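Local coordinates for G-protein alpha subunit Galpha7 (Naegleria fowleri, PDB 6NE6), which probably binds and hydrolyses GTP as the switching subunit of a heterotrimeric G protein, relaying signals from membrane receptors, at residues Ser20-Ile32 and Thr304-Glu316. Numbering follows the deposited sequence.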
# COMPACT_ATOMS: atom_id res chain seq x y z
N SER A 20 -1.72 2.21 -3.19
CA SER A 20 -0.78 1.65 -4.16
C SER A 20 0.36 0.87 -3.52
O SER A 20 1.02 0.08 -4.21
CB SER A 20 -0.17 2.77 -5.00
OG SER A 20 0.64 3.61 -4.18
N GLY A 21 0.60 1.09 -2.23
CA GLY A 21 1.76 0.53 -1.58
C GLY A 21 3.00 1.37 -1.70
O GLY A 21 4.08 0.93 -1.29
N LYS A 22 2.90 2.60 -2.23
CA LYS A 22 4.10 3.42 -2.32
C LYS A 22 4.69 3.71 -0.95
O LYS A 22 5.91 3.77 -0.81
CB LYS A 22 3.81 4.71 -3.08
CG LYS A 22 2.96 5.72 -2.35
CD LYS A 22 2.97 7.08 -3.10
CE LYS A 22 2.15 8.11 -2.32
NZ LYS A 22 2.31 9.49 -2.84
N SER A 23 3.85 3.84 0.09
CA SER A 23 4.39 4.07 1.43
C SER A 23 5.12 2.83 1.96
O SER A 23 6.07 2.97 2.75
CB SER A 23 3.29 4.48 2.40
OG SER A 23 2.34 3.44 2.58
N THR A 24 4.70 1.63 1.53
CA THR A 24 5.45 0.42 1.87
C THR A 24 6.87 0.49 1.32
O THR A 24 7.84 0.12 2.01
CB THR A 24 4.75 -0.82 1.31
OG1 THR A 24 3.37 -0.78 1.68
CG2 THR A 24 5.39 -2.10 1.86
N ILE A 25 7.01 0.95 0.07
CA ILE A 25 8.33 1.10 -0.53
C ILE A 25 9.19 2.03 0.32
O ILE A 25 10.36 1.74 0.58
CB ILE A 25 8.20 1.62 -1.97
CG1 ILE A 25 7.49 0.58 -2.82
CG2 ILE A 25 9.58 1.92 -2.53
CD1 ILE A 25 7.35 0.99 -4.28
N PHE A 26 8.62 3.17 0.73
CA PHE A 26 9.41 4.13 1.49
C PHE A 26 9.83 3.54 2.83
O PHE A 26 10.98 3.69 3.25
CB PHE A 26 8.65 5.44 1.71
CG PHE A 26 9.50 6.51 2.36
CD1 PHE A 26 10.31 7.32 1.59
CD2 PHE A 26 9.53 6.66 3.74
CE1 PHE A 26 11.12 8.28 2.17
CE2 PHE A 26 10.35 7.62 4.33
CZ PHE A 26 11.15 8.43 3.54
N LYS A 27 8.91 2.87 3.52
CA LYS A 27 9.25 2.32 4.83
C LYS A 27 10.28 1.21 4.72
O LYS A 27 11.16 1.08 5.58
CB LYS A 27 7.98 1.85 5.54
CG LYS A 27 7.12 2.99 6.06
CD LYS A 27 5.86 2.48 6.76
CE LYS A 27 4.89 1.81 5.77
NZ LYS A 27 3.52 1.68 6.37
N GLN A 28 10.20 0.40 3.66
CA GLN A 28 11.22 -0.62 3.46
C GLN A 28 12.58 0.02 3.17
O GLN A 28 13.61 -0.48 3.64
CB GLN A 28 10.83 -1.55 2.31
CG GLN A 28 9.63 -2.41 2.62
CD GLN A 28 9.95 -3.61 3.51
OE1 GLN A 28 10.65 -3.50 4.53
NE2 GLN A 28 9.44 -4.77 3.13
N MET A 29 12.59 1.12 2.42
CA MET A 29 13.84 1.82 2.15
C MET A 29 14.45 2.35 3.44
O MET A 29 15.68 2.28 3.63
CB MET A 29 13.62 2.97 1.16
CG MET A 29 13.61 2.53 -0.31
SD MET A 29 15.24 2.05 -0.90
CE MET A 29 15.97 3.66 -1.23
N ARG A 30 13.62 2.86 4.35
CA ARG A 30 14.12 3.25 5.67
C ARG A 30 14.83 2.09 6.34
O ARG A 30 15.91 2.26 6.93
CB ARG A 30 12.97 3.75 6.56
CG ARG A 30 12.45 5.14 6.21
CD ARG A 30 11.51 5.68 7.29
NE ARG A 30 12.12 5.63 8.62
CZ ARG A 30 11.50 5.99 9.75
NH1 ARG A 30 10.26 6.46 9.73
NH2 ARG A 30 12.13 5.88 10.91
N LEU A 31 14.24 0.89 6.28
CA LEU A 31 14.84 -0.26 6.95
C LEU A 31 16.12 -0.69 6.24
O LEU A 31 17.12 -1.01 6.89
CB LEU A 31 13.84 -1.42 7.02
CG LEU A 31 12.57 -1.10 7.82
CD1 LEU A 31 11.60 -2.28 7.85
CD2 LEU A 31 12.94 -0.68 9.25
N ILE A 32 16.12 -0.66 4.90
CA ILE A 32 17.29 -1.08 4.15
C ILE A 32 18.50 -0.22 4.49
O ILE A 32 19.64 -0.71 4.54
CB ILE A 32 16.97 -1.06 2.64
CG1 ILE A 32 16.00 -2.19 2.29
CG2 ILE A 32 18.24 -1.21 1.81
CD1 ILE A 32 15.35 -2.01 0.93
N THR A 304 7.13 -6.65 -5.28
CA THR A 304 6.35 -6.88 -4.07
C THR A 304 7.07 -6.11 -2.97
O THR A 304 8.08 -6.57 -2.45
CB THR A 304 6.25 -8.37 -3.73
OG1 THR A 304 5.60 -9.04 -4.82
CG2 THR A 304 5.41 -8.56 -2.46
N ALA A 305 6.55 -4.92 -2.65
CA ALA A 305 7.23 -4.06 -1.69
C ALA A 305 7.35 -4.70 -0.32
O ALA A 305 8.29 -4.42 0.42
CB ALA A 305 6.49 -2.72 -1.58
N LEU A 306 6.41 -5.58 0.05
CA LEU A 306 6.49 -6.25 1.34
C LEU A 306 7.62 -7.27 1.39
O LEU A 306 8.01 -7.70 2.47
CB LEU A 306 5.16 -6.92 1.68
CG LEU A 306 4.00 -5.97 1.98
CD1 LEU A 306 2.68 -6.74 2.04
CD2 LEU A 306 4.24 -5.27 3.32
N ASP A 307 8.17 -7.65 0.23
CA ASP A 307 9.32 -8.55 0.16
C ASP A 307 10.57 -7.69 0.07
O ASP A 307 10.94 -7.22 -1.01
CB ASP A 307 9.19 -9.48 -1.05
CG ASP A 307 10.35 -10.47 -1.17
OD1 ASP A 307 11.44 -10.22 -0.61
OD2 ASP A 307 10.18 -11.50 -1.84
N LYS A 308 11.25 -7.51 1.21
CA LYS A 308 12.34 -6.54 1.24
C LYS A 308 13.46 -6.93 0.27
O LYS A 308 14.03 -6.07 -0.41
CB LYS A 308 12.88 -6.38 2.66
CG LYS A 308 14.07 -5.44 2.77
CD LYS A 308 14.77 -5.61 4.10
CE LYS A 308 14.05 -4.86 5.20
NZ LYS A 308 12.92 -5.63 5.79
N ALA A 309 13.77 -8.23 0.17
CA ALA A 309 14.82 -8.67 -0.74
C ALA A 309 14.44 -8.41 -2.20
O ALA A 309 15.29 -8.01 -3.00
CB ALA A 309 15.13 -10.15 -0.53
N ASN A 310 13.17 -8.64 -2.56
CA ASN A 310 12.73 -8.37 -3.93
C ASN A 310 12.75 -6.87 -4.21
O ASN A 310 13.16 -6.45 -5.30
CB ASN A 310 11.33 -8.94 -4.16
CG ASN A 310 10.79 -8.67 -5.58
OD1 ASN A 310 9.81 -7.94 -5.77
ND2 ASN A 310 11.43 -9.27 -6.57
N LEU A 311 12.30 -6.07 -3.25
CA LEU A 311 12.27 -4.62 -3.46
C LEU A 311 13.69 -4.09 -3.64
O LEU A 311 13.93 -3.26 -4.52
CB LEU A 311 11.58 -3.94 -2.29
CG LEU A 311 11.48 -2.42 -2.39
CD1 LEU A 311 10.72 -1.97 -3.64
CD2 LEU A 311 10.83 -1.87 -1.14
N LYS A 312 14.62 -4.56 -2.82
CA LYS A 312 16.02 -4.17 -2.96
C LYS A 312 16.54 -4.46 -4.36
O LYS A 312 17.21 -3.62 -4.98
CB LYS A 312 16.87 -4.90 -1.92
CG LYS A 312 17.63 -4.00 -0.97
CD LYS A 312 18.12 -4.80 0.24
CE LYS A 312 18.99 -5.97 -0.18
NZ LYS A 312 19.49 -6.75 0.99
N GLU A 313 16.23 -5.65 -4.88
CA GLU A 313 16.71 -6.04 -6.20
C GLU A 313 16.14 -5.14 -7.28
O GLU A 313 16.86 -4.68 -8.18
CB GLU A 313 16.34 -7.51 -6.45
CG GLU A 313 16.71 -8.05 -7.81
CD GLU A 313 16.39 -9.53 -7.93
OE1 GLU A 313 16.69 -10.27 -6.96
OE2 GLU A 313 15.83 -9.94 -8.96
N ARG A 314 14.83 -4.87 -7.22
CA ARG A 314 14.21 -4.02 -8.22
C ARG A 314 14.71 -2.58 -8.12
O ARG A 314 14.92 -1.92 -9.14
CB ARG A 314 12.69 -4.06 -8.08
CG ARG A 314 12.07 -5.44 -8.29
CD ARG A 314 12.02 -5.84 -9.77
NE ARG A 314 11.58 -7.24 -9.87
CZ ARG A 314 12.42 -8.27 -9.85
NH1 ARG A 314 13.72 -8.06 -9.75
NH2 ARG A 314 11.96 -9.51 -9.92
N LEU A 315 14.93 -2.09 -6.90
CA LEU A 315 15.39 -0.71 -6.76
C LEU A 315 16.82 -0.56 -7.25
O LEU A 315 17.18 0.48 -7.81
CB LEU A 315 15.27 -0.25 -5.31
CG LEU A 315 13.80 -0.09 -4.87
CD1 LEU A 315 13.70 0.24 -3.39
CD2 LEU A 315 13.07 0.94 -5.71
N GLU A 316 17.65 -1.60 -7.08
CA GLU A 316 18.99 -1.59 -7.63
C GLU A 316 18.96 -1.57 -9.16
O GLU A 316 19.79 -0.91 -9.79
CB GLU A 316 19.78 -2.80 -7.13
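Q28 bends back at chi2 (-78°), which brings its amide to the turn T304-D307. There NE2 donates to A305 O at 3.0 Å, a fairly straight bond (158°) lying in both the carbonyl and the amide plane. The other end of the amide, OE1, receives a weak bond from K308 NZ, 3.4 Å away. Glutamine suits the place because one flat group both donates and accepts; the bond to A305 O, with the weak one, favours this rotation. K308 curls at chi3 and chi4 to reach it, its CE lying against L31 CB, while the side chains of K308 and I32 slide past each other in opposite directions, CG against CG1. In the Ras-like fold of G-protein alpha subunits, helix 22-32 starts within what is probably the P-loop and helix 308-326 follows the last strand; segments 22-32 and 308-316 cross at -92°. At the root of Q28, L311 sets CD2 against CB at 3.5 Å and turns CD1 to I25 CG1. The small methyl of A305 fits between I25 CG1 and T24 CG2, each 3.7 Å away. Deeper, the unbranched, flexible thioether of M29 lets SD reach L315 CD1 at 3.4 Å. Nearer solvent, I32 CD1 rests on K312 CG.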